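Local coordinates for 1-deoxy-D-xylulose 5-phosphate reductoisomerase (Zymomonas mobilis, PDB 1R0K), which catalyses the NADPH-dependent rearrangement and reduction of 1-deoxy-D-xylulose 5-phosphate to 2-C-methyl-D-erythritol 4-phosphate, a step of isoprenoid biosynthesis, at residues L36-N41 / A57-P62; N53-V58 / S76-A81; V7-A12 / W96-I101; R40-L45 / N66-A71. All coordinates share one frame; numbering follows the deposited sequence.

All four contacts lie in the Rossmann-type NADPH-binding part of the chain. Interactions 1, 2 and 3 pair parallel strands of one sheet, whose order is 78-81, 56-59, 31-38, 5-10, 96-99 and onward. Interactions 1 and 2 share strand 56-59, and their centres are about 10 Å apart. The centre of interaction 3 is about 12 Å from that of interaction 1, strand 5-10 of the one lying next to strand 31-38 of the other. Interaction 4 packs helices 42-51 and 65-72 together, its centre about 8 Å from that of interaction 1. Along the chain, interaction 3 encloses the other three. Arg-40 and Asn-41, predicted to bind NADPH, lie just past the C-terminal end of strand 31-38.

Interaction 1: residues L36-N41 / A57-P62; sequences LTANRN and AVIADP. With ACT (acetate ion), chain F.
Strands 36-38 and 57-59 run parallel, their axes 4.7 Å apart at closest and at an angle of 14°, joined by backbone hydrogen bonds from Val-58 N to Leu-36 O, Ala-38 N to Val-58 O and Ala-60 N to Ala-38 O. A longer bond, Asp-61 N to Asn-39 O, carries the pairing past the strand ends. Thr-37 and Val-58 lie side by side on one face, with CG2 of Thr-37 4.0 Å from CB of Val-58. On the other face, a chi2 of 66° turns CD1 of Ile-59 to 4.0 Å from Ala-38 CB and 3.4 Å from Asn-39 O. Arg-40 and Asp-61 run alongside each other. NH1 of Arg-40 meets OD2 of Asp-61 at 2.8 Å, at the edge of the guanidinium. The two planes are 66° apart, and the hydrogen bond within this salt bridge is bent and weak. Atom O of an acetate ion, probably from the crystallisation liquor, accepts from the backbone N of Asn-39 (2.9 Å), Arg-40 and Asn-41. Arg-40 and Asn-41 are predicted to bind NADPH. These N-H groups gathered on one anion oxygen are consistent with a loop suited to negative charge.

Interaction 2: residues N53-V58 / S76-A81; sequences NAKRAV and SVEAAA
Val-77 and Glu-78 pack against the 54-57 backbone and side chains where strands 56-59 and 78-81 pair in parallel, in a beta-alpha-beta unit of the Rossmann-type sheet. Helix 65-72 makes the crossover. Backbone bonds run from Glu-78 N to Lys-55 O, from Ala-57 N to Glu-78 O and from Ala-80 N to Ala-57 O. Glu-78 carries most of the side-chain contact. Its CG is anti to the carbonyl carbon (chi1 -69°), and CG passes 3.2 Å from Lys-55 O. Arg-56 crosses it obliquely, its chain bent at chi3 (-54°). The guanidinium grips OE1 of Glu-78 side-on with two nitrogens, NE at 3.1 Å and NH2 at 3.0 Å. NE comes from above the carboxylate plane, NH2 from the syn side, and the two planes are 50° apart. An alanine in place of Arg-56 would probably leave the Glu-78 carboxylate without this salt bridge and more able to turn. OE2 lies beside the extended chain of Lys-55, 3.3 Å from CE, while NZ stays beyond salt-bridge distance. On the opposite face, CG1 of Val-77 is 3.9 Å from Ala-57 CB, and Leu-72 of the crossover helix touches both residues. Near the start of the pairing a water donates to Lys-55 O at 2.8 Å and to Ser-76 O at 2.6 Å.

Interaction 3: residues V7-A12 / W96-I101; sequences VTVLGA and WTMAAI
Trp-96 holds its CG anti to the backbone N (chi1 -171°), and Val-7 holds CG1 anti to its carbonyl carbon, which brings that methyl 3.8 Å from Trp-96 CB. The same methyl is 3.9 Å from CE3, and the two side chains cross at a slant. Met-98 lies beside Val-9, with CG 4.0 Å from Val-9 CG1, and its bent chain then leads away. On the other face, Leu-10 sets CD1 3.8 Å from CG2 of Thr-97, while its CB meets CD1 of Ile-101 at 3.7 Å. The strands are parallel, 8° apart. Thr-8 N donates to Trp-96 O, Met-98 N to Thr-8 O and Leu-10 N to Met-98 O, all close to the carbonyl direction. Ala-100 N closes the series on Leu-10 O at 2.7 Å, through a more bent hydrogen bond. Gly-11 follows with positive phi, and a beta carbon there would clash with Ala-100 O. Thr-13 to Ile-16, a little further along the chain, are predicted to bind NADPH. Both strands are central in the sheet, with strand 31-38 beside 5-10 and strand 119-122 beside 96-99. Helix 15-25 covers the face of Val-7, Val-9, Trp-96 and Met-98. Helix 107-115 covers that of Leu-10, Thr-97 and Ala-99.

Interaction 4: residues R40-L45 / N66-A71; sequences RNVKDL and NDLKEA. With ACT (acetate ion), chain F.
Val-42 pushes one methyl, CG1, against the backbone of helix 65-72 at Leu-68. CG1 is anti to its own backbone N (chi1 179°) and reaches 3.4 Å from Leu-68 CA, tighter than usual van der Waals contact. That same methyl is 3.8 Å from the backbone C of Asp-67 and 4.1 Å from its CB. It also lies 4.0 Å from CD1 of Leu-68 and, more loosely, 4.4 Å from CB of Ala-71. One branch of valine thus serves a whole turn of the opposite helix. Leu-45, one turn further along helix 42-51, meets Leu-68 differently. The two leucines slant across each other, and CD2 of Leu-45 touches CD1 and CD2 of Leu-68, both at 4.1 Å. No hydrogen bond joins the two segments, and the contact is apolar. Helix 42-51 starts at Asn-41, the N-cap residue, whose OD1 accepts from Asp-44 N, though the exact position of OD1 is doubtful. The two helices lie side by side on the sheet. Leu-45 rests on Leu-36 and Ala-38 of strand 31-38 and on Ala-57 of strand 56-59. Val-42 and Leu-68 both touch Ile-59 at the end of strand 56-59, which joins the two helices in the chain.

Interaction 1: residues L36-N41 / A57-P62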
loop_
_atom_site.group_PDB
_atom_site.type_symbol
_atom_site.label_atom_id
_atom_site.label_comp_id
_atom_site.label_asym_id
_atom_site.label_seq_id
_atom_site.Cartn_x
_atom_site.Cartn_y
_atom_site.Cartn_z
ATOM N N LEU B 36 -10.498 -0.449 32.342
ATOM C CA LEU B 36 -11.515 -0.371 31.306
ATOM C C LEU B 36 -12.438 0.731 31.791
ATOM O O LEU B 36 -12.705 0.829 32.986
ATOM C CB LEU B 36 -12.303 -1.678 31.190
ATOM C CG LEU B 36 -11.579 -2.945 30.736
ATOM C CD1 LEU B 36 -12.615 -4.051 30.562
ATOM C CD2 LEU B 36 -10.831 -2.701 29.421
ATOM N N THR B 37 -12.913 1.574 30.884
ATOM C CA THR B 37 -13.814 2.637 31.297
ATOM C C THR B 37 -15.003 2.687 30.359
ATOM O O THR B 37 -14.929 2.222 29.223
ATOM C CB THR B 37 -13.137 4.018 31.264
ATOM O OG1 THR B 37 -13.097 4.503 29.915
ATOM C CG2 THR B 37 -11.724 3.930 31.819
ATOM N N ALA B 38 -16.102 3.242 30.851
ATOM C CA ALA B 38 -17.309 3.388 30.055
ATOM C C ALA B 38 -17.945 4.708 30.466
ATOM O O ALA B 38 -17.462 5.374 31.381
ATOM C CB ALA B 38 -18.263 2.227 30.314
ATOM N N ASN B 39 -19.017 5.093 29.784
ATOM C CA ASN B 39 -19.699 6.340 30.097
ATOM C C ASN B 39 -20.918 6.083 30.979
ATOM O O ASN B 39 -20.977 6.552 32.113
ATOM C CB ASN B 39 -20.122 7.041 28.805
ATOM C CG ASN B 39 -20.721 8.411 29.057
ATOM O OD1 ASN B 39 -20.112 9.255 29.713
ATOM N ND2 ASN B 39 -21.919 8.642 28.528
ATOM N N ARG B 40 -21.882 5.328 30.458
ATOM C CA ARG B 40 -23.092 5.023 31.213
ATOM C C ARG B 40 -23.488 3.547 31.220
ATOM O O ARG B 40 -24.367 3.154 31.982
ATOM C CB ARG B 40 -24.268 5.859 30.686
ATOM C CG ARG B 40 -24.167 7.353 30.985
ATOM C CD ARG B 40 -25.360 8.108 30.413
ATOM N NE ARG B 40 -26.638 7.627 30.944
ATOM C CZ ARG B 40 -27.068 7.845 32.184
ATOM N NH1 ARG B 40 -26.328 8.539 33.037
ATOM N NH2 ARG B 40 -28.244 7.368 32.572
ATOM N N ASN B 41 -22.846 2.727 30.390
ATOM C CA ASN B 41 -23.188 1.307 30.331
ATOM C C ASN B 41 -22.451 0.467 31.367
ATOM O O ASN B 41 -21.484 -0.230 31.054
ATOM C CB ASN B 41 -22.906 0.740 28.937
ATOM C CG ASN B 41 -23.539 -0.629 28.726
ATOM O OD1 ASN B 41 -23.455 -1.510 29.587
ATOM N ND2 ASN B 41 -24.173 -0.814 27.575
ATOM N N ALA B 57 -12.257 -0.769 36.851
ATOM C CA ALA B 57 -13.303 -0.406 35.904
ATOM C C ALA B 57 -13.820 0.963 36.323
ATOM O O ALA B 57 -14.137 1.187 37.491
ATOM C CB ALA B 57 -14.431 -1.426 35.941
ATOM N N VAL B 58 -13.908 1.883 35.373
ATOM C CA VAL B 58 -14.373 3.220 35.695
ATOM C C VAL B 58 -15.594 3.618 34.895
ATOM O O VAL B 58 -15.608 3.520 33.668
ATOM C CB VAL B 58 -13.270 4.267 35.445
ATOM C CG1 VAL B 58 -13.717 5.629 35.956
ATOM C CG2 VAL B 58 -11.983 3.844 36.125
ATOM N N ILE B 59 -16.632 4.053 35.600
ATOM C CA ILE B 59 -17.838 4.514 34.938
ATOM C C ILE B 59 -17.760 6.041 35.014
ATOM O O ILE B 59 -17.631 6.615 36.093
ATOM C CB ILE B 59 -19.110 3.967 35.641
ATOM C CG1 ILE B 59 -20.341 4.255 34.780
ATOM C CG2 ILE B 59 -19.249 4.562 37.038
ATOM C CD1 ILE B 59 -20.338 3.514 33.463
ATOM N N ALA B 60 -17.802 6.693 33.859
ATOM C CA ALA B 60 -17.696 8.147 33.784
ATOM C C ALA B 60 -18.733 8.897 34.610
ATOM O O ALA B 60 -18.412 9.866 35.298
ATOM C CB ALA B 60 -17.775 8.593 32.328
ATOM N N ASP B 61 -19.978 8.449 34.532
ATOM C CA ASP B 61 -21.069 9.088 35.251
ATOM C C ASP B 61 -21.005 8.790 36.751
ATOM O O ASP B 61 -21.216 7.655 37.177
ATOM C CB ASP B 61 -22.398 8.600 34.675
ATOM C CG ASP B 61 -23.549 9.506 35.028
ATOM O OD1 ASP B 61 -23.775 9.723 36.237
ATOM O OD2 ASP B 61 -24.223 10.000 34.097
ATOM N N PRO B 62 -20.717 9.812 37.575
ATOM C CA PRO B 62 -20.634 9.605 39.025
ATOM C C PRO B 62 -21.922 9.025 39.591
ATOM O O PRO B 62 -21.903 8.286 40.573
ATOM C CB PRO B 62 -20.357 11.010 39.561
ATOM C CG PRO B 62 -19.625 11.663 38.437
ATOM C CD PRO B 62 -20.419 11.212 37.232
HETATM C C ACT F . -21.409 4.183 27.102
HETATM O O ACT F . -20.798 3.551 28.067
HETATM O OXT ACT F . -22.354 5.027 27.242
HETATM C CH3 ACT F . -21.037 3.965 25.671
#

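Interaction 2: residues N53-V58 / S76-A81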
loop_
_atom_site.group_PDB
_atom_site.type_symbol
_atom_site.label_atom_id
_atom_site.label_comp_id
_atom_site.label_asym_id
_atom_site.label_seq_id
_atom_site.Cartn_x
_atom_site.Cartn_y
_atom_site.Cartn_z
ATOM N N ASN B 53 -10.518 -9.945 33.803
ATOM C CA ASN B 53 -9.860 -9.851 35.101
ATOM C C ASN B 53 -9.141 -8.506 35.192
ATOM O O ASN B 53 -7.998 -8.426 35.645
ATOM C CB ASN B 53 -8.849 -10.993 35.253
ATOM C CG ASN B 53 -8.292 -11.100 36.658
ATOM O OD1 ASN B 53 -7.289 -11.776 36.888
ATOM N ND2 ASN B 53 -8.945 -10.441 37.609
ATOM N N ALA B 54 -9.820 -7.455 34.744
ATOM C CA ALA B 54 -9.257 -6.110 34.766
ATOM C C ALA B 54 -8.977 -5.681 36.197
ATOM O O ALA B 54 -9.652 -6.118 37.129
ATOM C CB ALA B 54 -10.219 -5.129 34.103
ATOM N N LYS B 55 -7.978 -4.823 36.370
ATOM C CA LYS B 55 -7.624 -4.346 37.697
ATOM C C LYS B 55 -8.598 -3.276 38.165
ATOM O O LYS B 55 -8.878 -3.155 39.355
ATOM C CB LYS B 55 -6.199 -3.788 37.703
ATOM C CG LYS B 55 -5.755 -3.283 39.065
ATOM C CD LYS B 55 -4.333 -2.757 39.037
ATOM C CE LYS B 55 -3.937 -2.191 40.394
ATOM N NZ LYS B 55 -2.555 -1.633 40.382
ATOM N N ARG B 56 -9.129 -2.506 37.227
ATOM C CA ARG B 56 -10.061 -1.449 37.587
ATOM C C ARG B 56 -11.041 -1.140 36.469
ATOM O O ARG B 56 -10.701 -1.242 35.292
ATOM C CB ARG B 56 -9.282 -0.181 37.946
ATOM C CG ARG B 56 -10.155 0.991 38.373
ATOM C CD ARG B 56 -9.300 2.205 38.693
ATOM N NE ARG B 56 -8.271 1.892 39.679
ATOM C CZ ARG B 56 -7.340 2.747 40.084
ATOM N NH1 ARG B 56 -7.306 3.979 39.592
ATOM N NH2 ARG B 56 -6.433 2.364 40.976
ATOM N N ALA B 57 -12.257 -0.769 36.851
ATOM C CA ALA B 57 -13.303 -0.406 35.904
ATOM C C ALA B 57 -13.820 0.963 36.323
ATOM O O ALA B 57 -14.137 1.187 37.491
ATOM C CB ALA B 57 -14.431 -1.426 35.941
ATOM N N VAL B 58 -13.908 1.883 35.373
ATOM C CA VAL B 58 -14.373 3.220 35.695
ATOM C C VAL B 58 -15.594 3.618 34.895
ATOM O O VAL B 58 -15.608 3.520 33.668
ATOM C CB VAL B 58 -13.270 4.267 35.445
ATOM C CG1 VAL B 58 -13.717 5.629 35.956
ATOM C CG2 VAL B 58 -11.983 3.844 36.125
ATOM N N SER B 76 -12.458 -9.200 41.852
ATOM C CA SER B 76 -11.258 -8.508 42.293
ATOM C C SER B 76 -11.047 -7.240 41.472
ATOM O O SER B 76 -9.971 -6.644 41.491
ATOM C CB SER B 76 -10.047 -9.433 42.164
ATOM O OG SER B 76 -10.032 -10.069 40.897
ATOM N N VAL B 77 -12.087 -6.833 40.753
ATOM C CA VAL B 77 -12.030 -5.637 39.924
ATOM C C VAL B 77 -12.340 -4.390 40.748
ATOM O O VAL B 77 -13.392 -4.301 41.381
ATOM C CB VAL B 77 -13.047 -5.704 38.768
ATOM C CG1 VAL B 77 -12.939 -4.449 37.912
ATOM C CG2 VAL B 77 -12.804 -6.949 37.929
ATOM N N GLU B 78 -11.419 -3.431 40.734
ATOM C CA GLU B 78 -11.598 -2.180 41.461
ATOM C C GLU B 78 -12.668 -1.358 40.756
ATOM O O GLU B 78 -12.749 -1.356 39.528
ATOM C CB GLU B 78 -10.290 -1.384 41.489
ATOM C CG GLU B 78 -9.187 -1.996 42.337
ATOM C CD GLU B 78 -7.841 -1.324 42.113
ATOM O OE1 GLU B 78 -7.790 -0.075 42.090
ATOM O OE2 GLU B 78 -6.829 -2.044 41.968
ATOM N N ALA B 79 -13.488 -0.664 41.535
ATOM C CA ALA B 79 -14.550 0.166 40.980
ATOM C C ALA B 79 -14.265 1.644 41.221
ATOM O O ALA B 79 -13.831 2.033 42.304
ATOM C CB ALA B 79 -15.881 -0.215 41.598
ATOM N N ALA B 80 -14.502 2.463 40.202
ATOM C CA ALA B 80 -14.285 3.900 40.318
ATOM C C ALA B 80 -15.271 4.622 39.415
ATOM O O ALA B 80 -15.893 4.007 38.547
ATOM C CB ALA B 80 -12.851 4.253 39.935
ATOM N N ALA B 81 -15.425 5.924 39.625
ATOM C CA ALA B 81 -16.354 6.710 38.819
ATOM C C ALA B 81 -15.980 8.185 38.810
ATOM O O ALA B 81 -15.230 8.649 39.669
ATOM C CB ALA B 81 -17.777 6.539 39.356
HETATM O O HOH W 1 -7.847 -5.234 40.867
#

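Interaction 3: residues V7-A12 / W96-I101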
loop_
_atom_site.group_PDB
_atom_site.type_symbol
_atom_site.label_atom_id
_atom_site.label_comp_id
_atom_site.label_asym_id
_atom_site.label_seq_id
_atom_site.Cartn_x
_atom_site.Cartn_y
_atom_site.Cartn_z
ATOM N N VAL B 7 -2.657 -3.514 28.873
ATOM C CA VAL B 7 -3.525 -2.686 28.049
ATOM C C VAL B 7 -4.675 -2.038 28.813
ATOM O O VAL B 7 -5.230 -2.612 29.756
ATOM C CB VAL B 7 -4.136 -3.501 26.891
ATOM C CG1 VAL B 7 -3.037 -4.089 26.031
ATOM C CG2 VAL B 7 -5.027 -4.608 27.442
ATOM N N THR B 8 -5.020 -0.827 28.392
ATOM C CA THR B 8 -6.123 -0.088 28.980
ATOM C C THR B 8 -7.006 0.401 27.848
ATOM O O THR B 8 -6.513 0.885 26.826
ATOM C CB THR B 8 -5.631 1.115 29.808
ATOM O OG1 THR B 8 -5.176 0.656 31.086
ATOM C CG2 THR B 8 -6.746 2.131 30.005
ATOM N N VAL B 9 -8.311 0.252 28.024
ATOM C CA VAL B 9 -9.253 0.691 27.012
ATOM C C VAL B 9 -10.155 1.776 27.585
ATOM O O VAL B 9 -10.983 1.517 28.461
ATOM C CB VAL B 9 -10.123 -0.473 26.511
ATOM C CG1 VAL B 9 -11.020 0.001 25.367
ATOM C CG2 VAL B 9 -9.238 -1.623 26.063
ATOM N N LEU B 10 -9.963 2.995 27.100
ATOM C CA LEU B 10 -10.768 4.130 27.530
ATOM C C LEU B 10 -11.953 4.174 26.565
ATOM O O LEU B 10 -11.780 4.457 25.383
ATOM C CB LEU B 10 -9.943 5.416 27.436
ATOM C CG LEU B 10 -8.592 5.370 28.161
ATOM C CD1 LEU B 10 -7.849 6.669 27.917
ATOM C CD2 LEU B 10 -8.808 5.141 29.668
ATOM N N GLY B 11 -13.149 3.882 27.073
ATOM C CA GLY B 11 -14.334 3.861 26.231
ATOM C C GLY B 11 -14.433 2.459 25.653
ATOM O O GLY B 11 -14.424 2.266 24.440
ATOM N N ALA B 12 -14.535 1.473 26.539
ATOM C CA ALA B 12 -14.578 0.074 26.137
ATOM C C ALA B 12 -15.942 -0.489 25.767
ATOM O O ALA B 12 -16.032 -1.641 25.352
ATOM C CB ALA B 12 -13.964 -0.778 27.236
ATOM N N TRP B 96 -0.092 -0.186 26.428
ATOM C CA TRP B 96 -0.914 0.103 25.263
ATOM C C TRP B 96 -2.258 0.628 25.735
ATOM O O TRP B 96 -2.942 -0.021 26.526
ATOM C CB TRP B 96 -1.124 -1.159 24.432
ATOM C CG TRP B 96 -1.772 -0.910 23.110
ATOM C CD1 TRP B 96 -1.152 -0.535 21.953
ATOM C CD2 TRP B 96 -3.164 -1.045 22.794
ATOM N NE1 TRP B 96 -2.070 -0.436 20.933
ATOM C CE2 TRP B 96 -3.312 -0.742 21.421
ATOM C CE3 TRP B 96 -4.301 -1.394 23.539
ATOM C CZ2 TRP B 96 -4.555 -0.779 20.774
ATOM C CZ3 TRP B 96 -5.539 -1.430 22.898
ATOM C CH2 TRP B 96 -5.654 -1.124 21.526
ATOM N N THR B 97 -2.632 1.804 25.242
ATOM C CA THR B 97 -3.889 2.431 25.627
ATOM C C THR B 97 -4.763 2.773 24.438
ATOM O O THR B 97 -4.337 3.480 23.528
ATOM C CB THR B 97 -3.657 3.755 26.398
ATOM O OG1 THR B 97 -2.912 3.495 27.590
ATOM C CG2 THR B 97 -4.997 4.406 26.765
ATOM N N MET B 98 -5.990 2.268 24.450
ATOM C CA MET B 98 -6.940 2.579 23.397
ATOM C C MET B 98 -7.712 3.783 23.924
ATOM O O MET B 98 -8.438 3.676 24.913
ATOM C CB MET B 98 -7.890 1.397 23.155
ATOM C CG MET B 98 -9.108 1.736 22.298
ATOM S SD MET B 98 -8.709 2.489 20.699
ATOM C CE MET B 98 -8.220 1.060 19.787
ATOM N N ALA B 99 -7.529 4.935 23.285
ATOM C CA ALA B 99 -8.210 6.158 23.695
ATOM C C ALA B 99 -9.463 6.277 22.848
ATOM O O ALA B 99 -9.430 6.839 21.752
ATOM C CB ALA B 99 -7.313 7.354 23.470
ATOM N N ALA B 100 -10.570 5.754 23.363
ATOM C CA ALA B 100 -11.815 5.767 22.617
ATOM C C ALA B 100 -12.971 6.518 23.270
ATOM O O ALA B 100 -14.123 6.328 22.888
ATOM C CB ALA B 100 -12.227 4.337 22.298
ATOM N N ILE B 101 -12.673 7.354 24.257
ATOM C CA ILE B 101 -13.710 8.154 24.903
ATOM C C ILE B 101 -13.987 9.290 23.917
ATOM O O ILE B 101 -13.069 10.014 23.549
ATOM C CB ILE B 101 -13.212 8.761 26.234
ATOM C CG1 ILE B 101 -12.884 7.641 27.228
ATOM C CG2 ILE B 101 -14.279 9.696 26.816
ATOM C CD1 ILE B 101 -12.170 8.124 28.473
#

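Interaction 4: residues R40-L45 / N66-A71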
loop_
_atom_site.group_PDB
_atom_site.type_symbol
_atom_site.label_atom_id
_atom_site.label_comp_id
_atom_site.label_asym_id
_atom_site.label_seq_id
_atom_site.Cartn_x
_atom_site.Cartn_y
_atom_site.Cartn_z
ATOM N N ARG B 40 -21.882 5.328 30.458
ATOM C CA ARG B 40 -23.092 5.023 31.213
ATOM C C ARG B 40 -23.488 3.547 31.220
ATOM O O ARG B 40 -24.367 3.154 31.982
ATOM C CB ARG B 40 -24.268 5.859 30.686
ATOM C CG ARG B 40 -24.167 7.353 30.985
ATOM C CD ARG B 40 -25.360 8.108 30.413
ATOM N NE ARG B 40 -26.638 7.627 30.944
ATOM C CZ ARG B 40 -27.068 7.845 32.184
ATOM N NH1 ARG B 40 -26.328 8.539 33.037
ATOM N NH2 ARG B 40 -28.244 7.368 32.572
ATOM N N ASN B 41 -22.846 2.727 30.390
ATOM C CA ASN B 41 -23.188 1.307 30.331
ATOM C C ASN B 41 -22.451 0.467 31.367
ATOM O O ASN B 41 -21.484 -0.230 31.054
ATOM C CB ASN B 41 -22.906 0.740 28.937
ATOM C CG ASN B 41 -23.539 -0.629 28.726
ATOM O OD1 ASN B 41 -23.455 -1.510 29.587
ATOM N ND2 ASN B 41 -24.173 -0.814 27.575
ATOM N N VAL B 42 -22.931 0.527 32.603
ATOM C CA VAL B 42 -22.337 -0.215 33.706
ATOM C C VAL B 42 -22.320 -1.720 33.443
ATOM O O VAL B 42 -21.308 -2.388 33.667
ATOM C CB VAL B 42 -23.112 0.052 35.018
ATOM C CG1 VAL B 42 -22.507 -0.748 36.155
ATOM C CG2 VAL B 42 -23.093 1.536 35.337
ATOM N N LYS B 43 -23.442 -2.250 32.970
ATOM C CA LYS B 43 -23.561 -3.679 32.695
ATOM C C LYS B 43 -22.441 -4.193 31.800
ATOM O O LYS B 43 -21.715 -5.122 32.157
ATOM C CB LYS B 43 -24.915 -3.978 32.042
ATOM C CG LYS B 43 -25.100 -5.435 31.629
ATOM C CD LYS B 43 -24.954 -6.381 32.814
ATOM C CE LYS B 43 -25.115 -7.835 32.388
ATOM N NZ LYS B 43 -26.444 -8.103 31.770
ATOM N N ASP B 44 -22.318 -3.583 30.629
ATOM C CA ASP B 44 -21.300 -3.965 29.668
ATOM C C ASP B 44 -19.900 -3.789 30.254
ATOM O O ASP B 44 -19.053 -4.674 30.125
ATOM C CB ASP B 44 -21.468 -3.126 28.401
ATOM C CG ASP B 44 -20.434 -3.441 27.344
ATOM O OD1 ASP B 44 -19.713 -4.456 27.476
ATOM O OD2 ASP B 44 -20.352 -2.668 26.367
ATOM N N LEU B 45 -19.664 -2.655 30.913
ATOM C CA LEU B 45 -18.363 -2.388 31.515
ATOM C C LEU B 45 -17.971 -3.478 32.503
ATOM O O LEU B 45 -16.893 -4.057 32.400
ATOM C CB LEU B 45 -18.370 -1.042 32.244
ATOM C CG LEU B 45 -17.069 -0.679 32.976
ATOM C CD1 LEU B 45 -15.910 -0.578 31.976
ATOM C CD2 LEU B 45 -17.251 0.641 33.723
ATOM N N ASN B 66 -22.564 3.500 42.275
ATOM C CA ASN B 66 -23.137 2.421 43.077
ATOM C C ASN B 66 -23.456 1.188 42.244
ATOM O O ASN B 66 -23.137 0.066 42.638
ATOM C CB ASN B 66 -24.407 2.892 43.796
ATOM C CG ASN B 66 -24.108 3.823 44.955
ATOM O OD1 ASN B 66 -23.276 3.519 45.808
ATOM N ND2 ASN B 66 -24.793 4.959 44.995
ATOM N N ASP B 67 -24.090 1.392 41.094
ATOM C CA ASP B 67 -24.435 0.273 40.229
ATOM C C ASP B 67 -23.182 -0.504 39.846
ATOM O O ASP B 67 -23.185 -1.736 39.836
ATOM C CB ASP B 67 -25.151 0.762 38.965
ATOM C CG ASP B 67 -26.464 1.463 39.271
ATOM O OD1 ASP B 67 -27.076 1.157 40.316
ATOM O OD2 ASP B 67 -26.894 2.312 38.459
ATOM N N LEU B 68 -22.105 0.214 39.547
ATOM C CA LEU B 68 -20.855 -0.433 39.164
ATOM C C LEU B 68 -20.280 -1.284 40.294
ATOM O O LEU B 68 -19.917 -2.442 40.082
ATOM C CB LEU B 68 -19.817 0.611 38.726
ATOM C CG LEU B 68 -18.462 0.057 38.260
ATOM C CD1 LEU B 68 -18.680 -0.972 37.155
ATOM C CD2 LEU B 68 -17.576 1.192 37.765
ATOM N N LYS B 69 -20.198 -0.716 41.494
ATOM C CA LYS B 69 -19.656 -1.450 42.630
ATOM C C LYS B 69 -20.425 -2.746 42.878
ATOM O O LYS B 69 -19.832 -3.787 43.161
ATOM C CB LYS B 69 -19.691 -0.586 43.893
ATOM C CG LYS B 69 -19.116 -1.285 45.115
ATOM C CD LYS B 69 -19.238 -0.427 46.366
ATOM C CE LYS B 69 -18.702 -1.166 47.585
ATOM N NZ LYS B 69 -18.885 -0.385 48.837
ATOM N N GLU B 70 -21.747 -2.674 42.769
ATOM C CA GLU B 70 -22.599 -3.838 42.979
ATOM C C GLU B 70 -22.331 -4.902 41.928
ATOM O O GLU B 70 -22.246 -6.089 42.240
ATOM C CB GLU B 70 -24.072 -3.429 42.932
ATOM C CG GLU B 70 -24.501 -2.536 44.084
ATOM C CD GLU B 70 -25.959 -2.119 43.989
ATOM O OE1 GLU B 70 -26.828 -3.014 43.878
ATOM O OE2 GLU B 70 -26.236 -0.900 44.030
ATOM N N ALA B 71 -22.198 -4.469 40.679
ATOM C CA ALA B 71 -21.941 -5.383 39.574
ATOM C C ALA B 71 -20.615 -6.112 39.742
ATOM O O ALA B 71 -20.466 -7.250 39.302
ATOM C CB ALA B 71 -21.947 -4.618 38.261
HETATM C C ACT F . -21.409 4.183 27.102
HETATM O O ACT F . -20.798 3.551 28.067
HETATM O OXT ACT F . -22.354 5.027 27.242
HETATM C CH3 ACT F . -21.037 3.965 25.671
#